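Local coordinates for GDP-perosamine synthase (Caulobacter crescentus, PDB 3BN1), which catalyses the pyridoxal 5'-phosphate-dependent transfer of an amino group from L-glutamate to GDP-4-keto-6-deoxy-D-mannose, giving GDP-perosamine for the lipopolysaccharide O-antigen, at residues T300-V305 and V319-H324; D346-P351 and A366-V371. All coordinates share one frame; numbering follows the deposited sequence.

Contact 1. Residues T300-V305 and V319-H324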
ATOM      1  N   THR A 300      39.560  -6.649 -11.991  1.00 10.02           N
ATOM      2  CA  THR A 300      38.239  -6.099 -12.269  1.00  7.60           C
ATOM      3  C   THR A 300      37.452  -5.674 -11.023  1.00  9.81           C
ATOM      4  O   THR A 300      37.757  -6.084  -9.911  1.00 11.24           O
ATOM      5  CB  THR A 300      37.414  -7.091 -13.109  1.00 14.97           C
ATOM      6  OG1 THR A 300      36.351  -6.380 -13.757  1.00 13.46           O
ATOM      7  CG2 THR A 300      36.873  -8.338 -12.290  1.00 13.12           C
ATOM      8  N   THR A 301      36.488  -4.778 -11.191  1.00  2.77           N
ATOM      9  CA  THR A 301      35.642  -4.372 -10.058  1.00 20.83           C
ATOM     10  C   THR A 301      34.255  -5.072 -10.064  1.00 23.09           C
ATOM     11  O   THR A 301      33.764  -5.507 -11.096  1.00 13.31           O
ATOM     12  CB  THR A 301      35.354  -2.860 -10.107  1.00 17.91           C
ATOM     13  OG1 THR A 301      34.362  -2.602 -11.124  1.00 14.41           O
ATOM     14  CG2 THR A 301      36.659  -2.038 -10.246  1.00 13.16           C
ATOM     15  N   ARG A 302      33.579  -5.158  -8.930  1.00  8.95           N
ATOM     16  CA  ARG A 302      32.249  -5.803  -8.931  1.00 10.83           C
ATOM     17  C   ARG A 302      31.266  -5.089  -9.892  1.00 14.80           C
ATOM     18  O   ARG A 302      30.469  -5.730 -10.632  1.00 10.19           O
ATOM     19  CB  ARG A 302      31.768  -5.901  -7.456  1.00 16.61           C
ATOM     20  CG  ARG A 302      30.569  -6.765  -7.125  1.00  8.56           C
ATOM     21  CD  ARG A 302      29.183  -6.201  -7.512  1.00 15.45           C
ATOM     22  NE  ARG A 302      29.025  -4.774  -7.220  1.00 13.10           N
ATOM     23  CZ  ARG A 302      28.882  -4.258  -6.005  1.00 14.02           C
ATOM     24  NH1 ARG A 302      28.729  -2.946  -5.880  1.00 14.53           N
ATOM     25  NH2 ARG A 302      28.786  -5.052  -4.933  1.00 19.01           N
ATOM     26  N   ASP A 303      31.272  -3.753  -9.921  1.00  7.28           N
ATOM     27  CA  ASP A 303      30.344  -3.109 -10.829  1.00 10.62           C
ATOM     28  C   ASP A 303      30.642  -3.385 -12.282  1.00  7.36           C
ATOM     29  O   ASP A 303      29.724  -3.517 -13.110  1.00 12.89           O
ATOM     30  CB  ASP A 303      30.200  -1.596 -10.557  1.00  8.63           C
ATOM     31  CG  ASP A 303      29.621  -1.332  -9.178  1.00 46.68           C
ATOM     32  OD1 ASP A 303      29.109  -2.272  -8.542  1.00 20.48           O
ATOM     33  OD2 ASP A 303      29.699  -0.192  -8.691  1.00 30.41           O
ATOM     34  N   GLN A 304      31.936  -3.543 -12.573  1.00 11.90           N
ATOM     35  CA  GLN A 304      32.344  -3.830 -13.956  1.00 11.61           C
ATOM     36  C   GLN A 304      31.889  -5.255 -14.388  1.00 14.63           C
ATOM     37  O   GLN A 304      31.441  -5.445 -15.483  1.00 10.53           O
ATOM     38  CB  GLN A 304      33.853  -3.688 -14.119  1.00 11.09           C
ATOM     39  CG  GLN A 304      34.292  -3.676 -15.584  1.00 21.32           C
ATOM     40  CD  GLN A 304      33.573  -2.568 -16.400  1.00 17.87           C
ATOM     41  OE1 GLN A 304      33.642  -1.416 -16.032  1.00 18.07           O
ATOM     42  NE2 GLN A 304      32.870  -2.935 -17.482  1.00 19.99           N
ATOM     43  N   VAL A 305      32.025  -6.256 -13.519  1.00 11.57           N
ATOM     44  CA  VAL A 305      31.572  -7.616 -13.778  1.00  4.51           C
ATOM     45  C   VAL A 305      30.084  -7.606 -14.080  1.00  9.83           C
ATOM     46  O   VAL A 305      29.663  -8.243 -15.030  1.00 17.31           O
ATOM     47  CB  VAL A 305      31.760  -8.481 -12.478  1.00 14.49           C
ATOM     48  CG1 VAL A 305      30.949  -9.797 -12.557  1.00 12.77           C
ATOM     49  CG2 VAL A 305      33.269  -8.716 -12.224  1.00 15.89           C
ATOM     50  N   VAL A 319      25.380  -6.691  -4.173  1.00 10.82           N
ATOM     51  CA  VAL A 319      24.807  -6.907  -2.848  1.00 12.91           C
ATOM     52  C   VAL A 319      24.339  -5.502  -2.401  1.00 13.07           C
ATOM     53  O   VAL A 319      24.906  -4.465  -2.747  1.00 13.18           O
ATOM     54  CB  VAL A 319      25.875  -7.507  -1.918  1.00  4.43           C
ATOM     55  CG1 VAL A 319      25.650  -7.159  -0.486  1.00  9.96           C
ATOM     56  CG2 VAL A 319      25.844  -9.038  -2.120  1.00 12.85           C
ATOM     57  N   PHE A 320      23.290  -5.448  -1.619  1.00  7.64           N
ATOM     58  CA  PHE A 320      22.765  -4.157  -1.178  1.00  6.88           C
ATOM     59  C   PHE A 320      23.817  -3.241  -0.666  1.00 10.62           C
ATOM     60  O   PHE A 320      24.749  -3.701   0.012  1.00  8.04           O
ATOM     61  CB  PHE A 320      21.891  -4.421   0.033  1.00  5.33           C
ATOM     62  CG  PHE A 320      20.734  -5.315  -0.259  1.00 14.97           C
ATOM     63  CD1 PHE A 320      19.726  -4.865  -1.087  1.00  5.54           C
ATOM     64  CD2 PHE A 320      20.600  -6.559   0.375  1.00 20.39           C
ATOM     65  CE1 PHE A 320      18.635  -5.640  -1.382  1.00  5.02           C
ATOM     66  CE2 PHE A 320      19.438  -7.380   0.141  1.00 14.55           C
ATOM     67  CZ  PHE A 320      18.489  -6.922  -0.749  1.00 16.12           C
ATOM     68  N   HIS A 321      23.638  -1.937  -0.919  1.00 12.46           N
ATOM     69  CA  HIS A 321      24.606  -0.960  -0.406  1.00 10.93           C
ATOM     70  C   HIS A 321      24.281  -0.800   1.038  1.00 12.25           C
ATOM     71  O   HIS A 321      23.107  -0.613   1.362  1.00  9.69           O
ATOM     72  CB  HIS A 321      24.452   0.441  -1.054  1.00  9.90           C
ATOM     73  CG  HIS A 321      24.649   0.444  -2.529  1.00 16.97           C
ATOM     74  ND1 HIS A 321      25.591  -0.351  -3.149  1.00 66.20           N
ATOM     75  CD2 HIS A 321      23.993   1.097  -3.518  1.00 27.97           C
ATOM     76  CE1 HIS A 321      25.504  -0.196  -4.458  1.00 30.81           C
ATOM     77  NE2 HIS A 321      24.557   0.692  -4.708  1.00 28.03           N
ATOM     78  N   PRO A 322      25.306  -0.777   1.896  1.00 14.38           N
ATOM     79  CA  PRO A 322      25.045  -0.578   3.309  1.00  6.67           C
ATOM     80  C   PRO A 322      24.273   0.754   3.490  1.00  3.80           C
ATOM     81  O   PRO A 322      24.572   1.757   2.836  1.00 12.79           O
ATOM     82  CB  PRO A 322      26.458  -0.508   3.899  1.00  9.92           C
ATOM     83  CG  PRO A 322      27.281  -1.421   3.049  1.00  9.40           C
ATOM     84  CD  PRO A 322      26.712  -1.190   1.645  1.00  8.78           C
ATOM     85  N   MET A 323      23.340   0.778   4.424  1.00  9.96           N
ATOM     86  CA  MET A 323      22.543   1.997   4.627  1.00 12.72           C
ATOM     87  C   MET A 323      23.405   3.219   4.857  1.00 17.31           C
ATOM     88  O   MET A 323      23.098   4.329   4.435  1.00 15.23           O
ATOM     89  CB  MET A 323      21.783   1.897   5.960  1.00  8.28           C
ATOM     90  CG  MET A 323      20.788   0.735   5.996  1.00 22.57           C
ATOM     91  SD  MET A 323      19.392   0.888   4.858  1.00 21.01           S
ATOM     92  CE  MET A 323      20.268   0.369   3.175  1.00 11.03           C
ATOM     93  N   HIS A 324      24.368   3.030   5.743  1.00  7.29           N
ATOM     94  CA  HIS A 324      25.169   4.157   6.204  1.00  6.21           C
ATOM     95  C   HIS A 324      25.974   4.782   5.075  1.00 11.55           C
ATOM     96  O   HIS A 324      26.682   5.765   5.282  1.00 12.31           O
ATOM     97  CB  HIS A 324      26.036   3.753   7.493  1.00  9.88           C
ATOM     98  CG  HIS A 324      27.199   2.856   7.193  1.00  7.56           C
ATOM     99  ND1 HIS A 324      27.027   1.549   6.780  1.00 12.74           N
ATOM    100  CD2 HIS A 324      28.538   3.094   7.132  1.00 11.80           C
ATOM    101  CE1 HIS A 324      28.208   1.011   6.517  1.00  6.73           C
ATOM    102  NE2 HIS A 324      29.144   1.929   6.719  1.00 12.29           N
TER

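Contact 2. Residues D346-P351 and A366-V371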
ATOM      1  N   ASP A 346      32.315  -6.157  -2.587  1.00 13.57           N
ATOM      2  CA  ASP A 346      32.605  -7.348  -3.374  1.00 15.63           C
ATOM      3  C   ASP A 346      31.444  -8.338  -3.639  1.00 19.97           C
ATOM      4  O   ASP A 346      31.620  -9.329  -4.350  1.00 11.14           O
ATOM      5  CB  ASP A 346      33.904  -8.020  -2.808  1.00 11.64           C
ATOM      6  CG  ASP A 346      33.670  -8.787  -1.506  1.00 14.03           C
ATOM      7  OD1 ASP A 346      32.514  -9.088  -1.176  1.00 16.10           O
ATOM      8  OD2 ASP A 346      34.662  -9.108  -0.796  1.00 20.44           O
ATOM      9  N   GLY A 347      30.264  -8.060  -3.083  1.00  8.84           N
ATOM     10  CA  GLY A 347      29.129  -8.959  -3.152  1.00 11.59           C
ATOM     11  C   GLY A 347      28.399  -8.973  -4.473  1.00 22.38           C
ATOM     12  O   GLY A 347      28.112  -7.918  -5.008  1.00  8.21           O
ATOM     13  N   LEU A 348      28.114 -10.164  -5.005  1.00 12.09           N
ATOM     14  CA  LEU A 348      27.394 -10.242  -6.279  1.00 19.67           C
ATOM     15  C   LEU A 348      26.267 -11.253  -6.238  1.00 13.54           C
ATOM     16  O   LEU A 348      26.516 -12.423  -6.035  1.00 10.02           O
ATOM     17  CB  LEU A 348      28.340 -10.679  -7.401  1.00 18.68           C
ATOM     18  CG  LEU A 348      27.703 -10.859  -8.807  1.00  8.70           C
ATOM     19  CD1 LEU A 348      27.197  -9.477  -9.330  1.00 18.90           C
ATOM     20  CD2 LEU A 348      28.733 -11.494  -9.802  1.00  7.82           C
ATOM     21  N   ASN A 349      25.029 -10.842  -6.499  1.00 11.42           N
ATOM     22  CA  ASN A 349      23.903 -11.806  -6.528  1.00 10.86           C
ATOM     23  C   ASN A 349      23.834 -12.378  -7.919  1.00 30.40           C
ATOM     24  O   ASN A 349      23.701 -11.584  -8.849  1.00 10.49           O
ATOM     25  CB  ASN A 349      22.575 -11.066  -6.322  1.00  2.93           C
ATOM     26  CG  ASN A 349      22.480 -10.434  -4.976  1.00  8.24           C
ATOM     27  OD1 ASN A 349      22.082  -9.266  -4.824  1.00 24.12           O
ATOM     28  ND2 ASN A 349      22.889 -11.198  -3.971  1.00  8.50           N
ATOM     29  N   LEU A 350      23.824 -13.708  -8.051  1.00 10.15           N
ATOM     30  CA  LEU A 350      23.794 -14.335  -9.381  1.00  8.23           C
ATOM     31  C   LEU A 350      22.366 -14.838  -9.692  1.00 24.45           C
ATOM     32  O   LEU A 350      21.598 -15.087  -8.776  1.00 15.64           O
ATOM     33  CB  LEU A 350      24.700 -15.580  -9.338  1.00 12.38           C
ATOM     34  CG  LEU A 350      26.214 -15.349  -9.234  1.00 16.37           C
ATOM     35  CD1 LEU A 350      27.015 -16.674  -9.184  1.00  6.96           C
ATOM     36  CD2 LEU A 350      26.528 -14.446 -10.417  1.00 27.32           C
ATOM     37  N   PRO A 351      21.997 -15.036 -10.965  1.00 19.54           N
ATOM     38  CA  PRO A 351      20.650 -15.555 -11.270  1.00 19.27           C
ATOM     39  C   PRO A 351      20.302 -16.819 -10.453  1.00 15.41           C
ATOM     40  O   PRO A 351      21.047 -17.827 -10.397  1.00  9.18           O
ATOM     41  CB  PRO A 351      20.708 -15.912 -12.754  1.00 18.04           C
ATOM     42  CG  PRO A 351      21.765 -14.991 -13.306  1.00 14.54           C
ATOM     43  CD  PRO A 351      22.814 -14.818 -12.167  1.00  5.19           C
ATOM     44  N   ALA A 366      30.247 -19.761 -17.527  1.00 11.67           N
ATOM     45  CA  ALA A 366      31.197 -19.549 -18.576  1.00 14.67           C
ATOM     46  C   ALA A 366      31.456 -18.057 -18.703  1.00 11.40           C
ATOM     47  O   ALA A 366      32.610 -17.640 -18.900  1.00 14.98           O
ATOM     48  CB  ALA A 366      30.650 -20.098 -19.876  1.00 12.37           C
ATOM     49  N   ALA A 367      30.375 -17.274 -18.599  1.00  9.36           N
ATOM     50  CA  ALA A 367      30.462 -15.812 -18.649  1.00 25.86           C
ATOM     51  C   ALA A 367      31.342 -15.313 -17.502  1.00 16.82           C
ATOM     52  O   ALA A 367      32.208 -14.473 -17.734  1.00 10.45           O
ATOM     53  CB  ALA A 367      29.076 -15.151 -18.569  1.00 10.92           C
ATOM     54  N   LEU A 368      31.156 -15.876 -16.304  1.00 13.61           N
ATOM     55  CA  LEU A 368      31.962 -15.486 -15.145  1.00 11.87           C
ATOM     56  C   LEU A 368      33.411 -15.862 -15.384  1.00 10.65           C
ATOM     57  O   LEU A 368      34.319 -15.145 -14.968  1.00  9.91           O
ATOM     58  CB  LEU A 368      31.438 -16.167 -13.897  1.00 15.59           C
ATOM     59  CG  LEU A 368      30.112 -15.619 -13.278  1.00  5.19           C
ATOM     60  CD1 LEU A 368      29.730 -16.505 -12.096  1.00  9.14           C
ATOM     61  CD2 LEU A 368      30.404 -14.168 -12.702  1.00  6.32           C
ATOM     62  N   ASP A 369      33.648 -17.038 -15.991  1.00 10.22           N
ATOM     63  CA  ASP A 369      34.997 -17.425 -16.341  1.00 11.22           C
ATOM     64  C   ASP A 369      35.635 -16.329 -17.257  1.00 11.18           C
ATOM     65  O   ASP A 369      36.814 -15.886 -17.092  1.00 12.51           O
ATOM     66  CB  ASP A 369      35.007 -18.798 -17.019  1.00 29.88           C
ATOM     67  CG  ASP A 369      36.392 -19.165 -17.550  1.00 34.25           C
ATOM     68  OD1 ASP A 369      37.371 -19.072 -16.774  1.00 18.44           O
ATOM     69  OD2 ASP A 369      36.519 -19.446 -18.761  1.00 94.46           O
ATOM     70  N   GLN A 370      34.837 -15.857 -18.203  1.00 14.98           N
ATOM     71  CA  GLN A 370      35.256 -14.787 -19.117  1.00 13.44           C
ATOM     72  C   GLN A 370      35.499 -13.411 -18.476  1.00 13.26           C
ATOM     73  O   GLN A 370      36.473 -12.772 -18.770  1.00 12.90           O
ATOM     74  CB  GLN A 370      34.250 -14.655 -20.254  1.00 21.85           C
ATOM     75  CG  GLN A 370      34.419 -13.406 -21.094  1.00 99.89           C
ATOM     76  CD  GLN A 370      33.821 -13.605 -22.470  1.00 99.89           C
ATOM     77  OE1 GLN A 370      33.169 -14.630 -22.721  1.00 59.46           O
ATOM     78  NE2 GLN A 370      34.044 -12.642 -23.374  1.00 44.70           N
ATOM     79  N   VAL A 371      34.595 -12.958 -17.611  1.00 16.71           N
ATOM     80  CA  VAL A 371      34.677 -11.638 -16.981  1.00 11.08           C
ATOM     81  C   VAL A 371      35.420 -11.445 -15.661  1.00 12.28           C
ATOM     82  O   VAL A 371      35.645 -10.325 -15.239  1.00 11.13           O
ATOM     83  CB  VAL A 371      33.284 -10.923 -16.946  1.00  7.12           C
ATOM     84  CG1 VAL A 371      32.622 -11.094 -18.328  1.00 12.78           C
ATOM     85  CG2 VAL A 371      32.358 -11.508 -15.808  1.00 11.39           C
TER

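Contact 1. Residues T300-V305 and V319-H324
R302, in the first turn of helix 302-311, reaches across to V319 and H321 in the loop that follows strand 317-318. Its CB already points toward that loop, and CG stands anti to the backbone N (chi1 -168°). Bends at chi2 and chi3 then turn the chain, so that NE and NH1 come back to the neighbouring D303. Both nitrogens grip the single oxygen OD1 of D303 side-on, NE at 2.8 Å from it and almost along the C-O axis, NH1 on the syn side as a salt bridge. OD1 lies just 3° out of the guanidinium plane, which ties down the rotation of the group.

T301 is the N-cap of this helix: Q304 N donates to T301 OG1 at 3.0 Å. The helix belongs to the small C-terminal domain of a fold type I, aspartate-aminotransferase-like enzyme, where it packs beside an antiparallel sheet.

At the tip, NH2 of R302 comes obliquely within 3.9 Å of V319 N, a contact of two donors and not a bond; both turn to the carbonyl of G347, and NH2 of R302 donates to that of G344 as well. NH1 of R302 looks at the edge of the H321 imidazole, near the ring plane, 4.5 Å from CE1 of H321. The same imidazole meets the ring of W224 of the second subunit, their planes at about 60°, and packs on Y223 of that subunit.

Contact 2. Residues D346-P351 and A366-V371
L368 carries the helix side of this contact, its methyls facing L350 and L348 on strand 347-350. The segment starts at A366, whose carbonyl O takes the backbone N-H of Q370 at 2.9 Å; A367 O receives that of V371 in the same way, both i to i+4 helix bonds. At L368 the side chain points toward the strand, with CG anti to the carbonyl carbon (chi1 -75°). L350 has the same first torsion, and the two leucines reach toward each other tip to tip. CD1 of L368 sits 4.0 Å from CD1 of L350 and 4.2 Å from CD2 of L350, a methyl set against a forked end. The other branch, CD2 of L368, comes to 4.3 Å from CD2 of L348, spanning the two strand residues. D369 instead forms salt bridges with R269 and R273. V371, last in the segment, packs on D308 and L309 of helix 302-311, which also covers L348 through V305 and I306. Two helices laid with their apolar sides on an antiparallel sheet are typical of the alpha/beta C-terminal domain of fold type I aminotransferases.

Overall arrangement
Both contacts are largely buried and are neighbours, with centres 13 Å apart: strand 347-350 of contact 2 lies against the helix and loop of contact 1, V305 packing on L348. G347 O, in contact 2, is the acceptor shared by two donors of contact 1, 2.9 Å from R302 NH2 and 3.1 Å from V319 N. In contact 1 the groups are polar but only touch; R302 spends its bonds on D303 and on carbonyls outside the two segments, and the loop meets the second subunit at H321. Contact 2 is wholly apolar, leucine against leucine, with no other chain touching its segments. The V319 side chain is about 11 Å and the L348 side chain about 13 Å from bound 2-oxoglutarate.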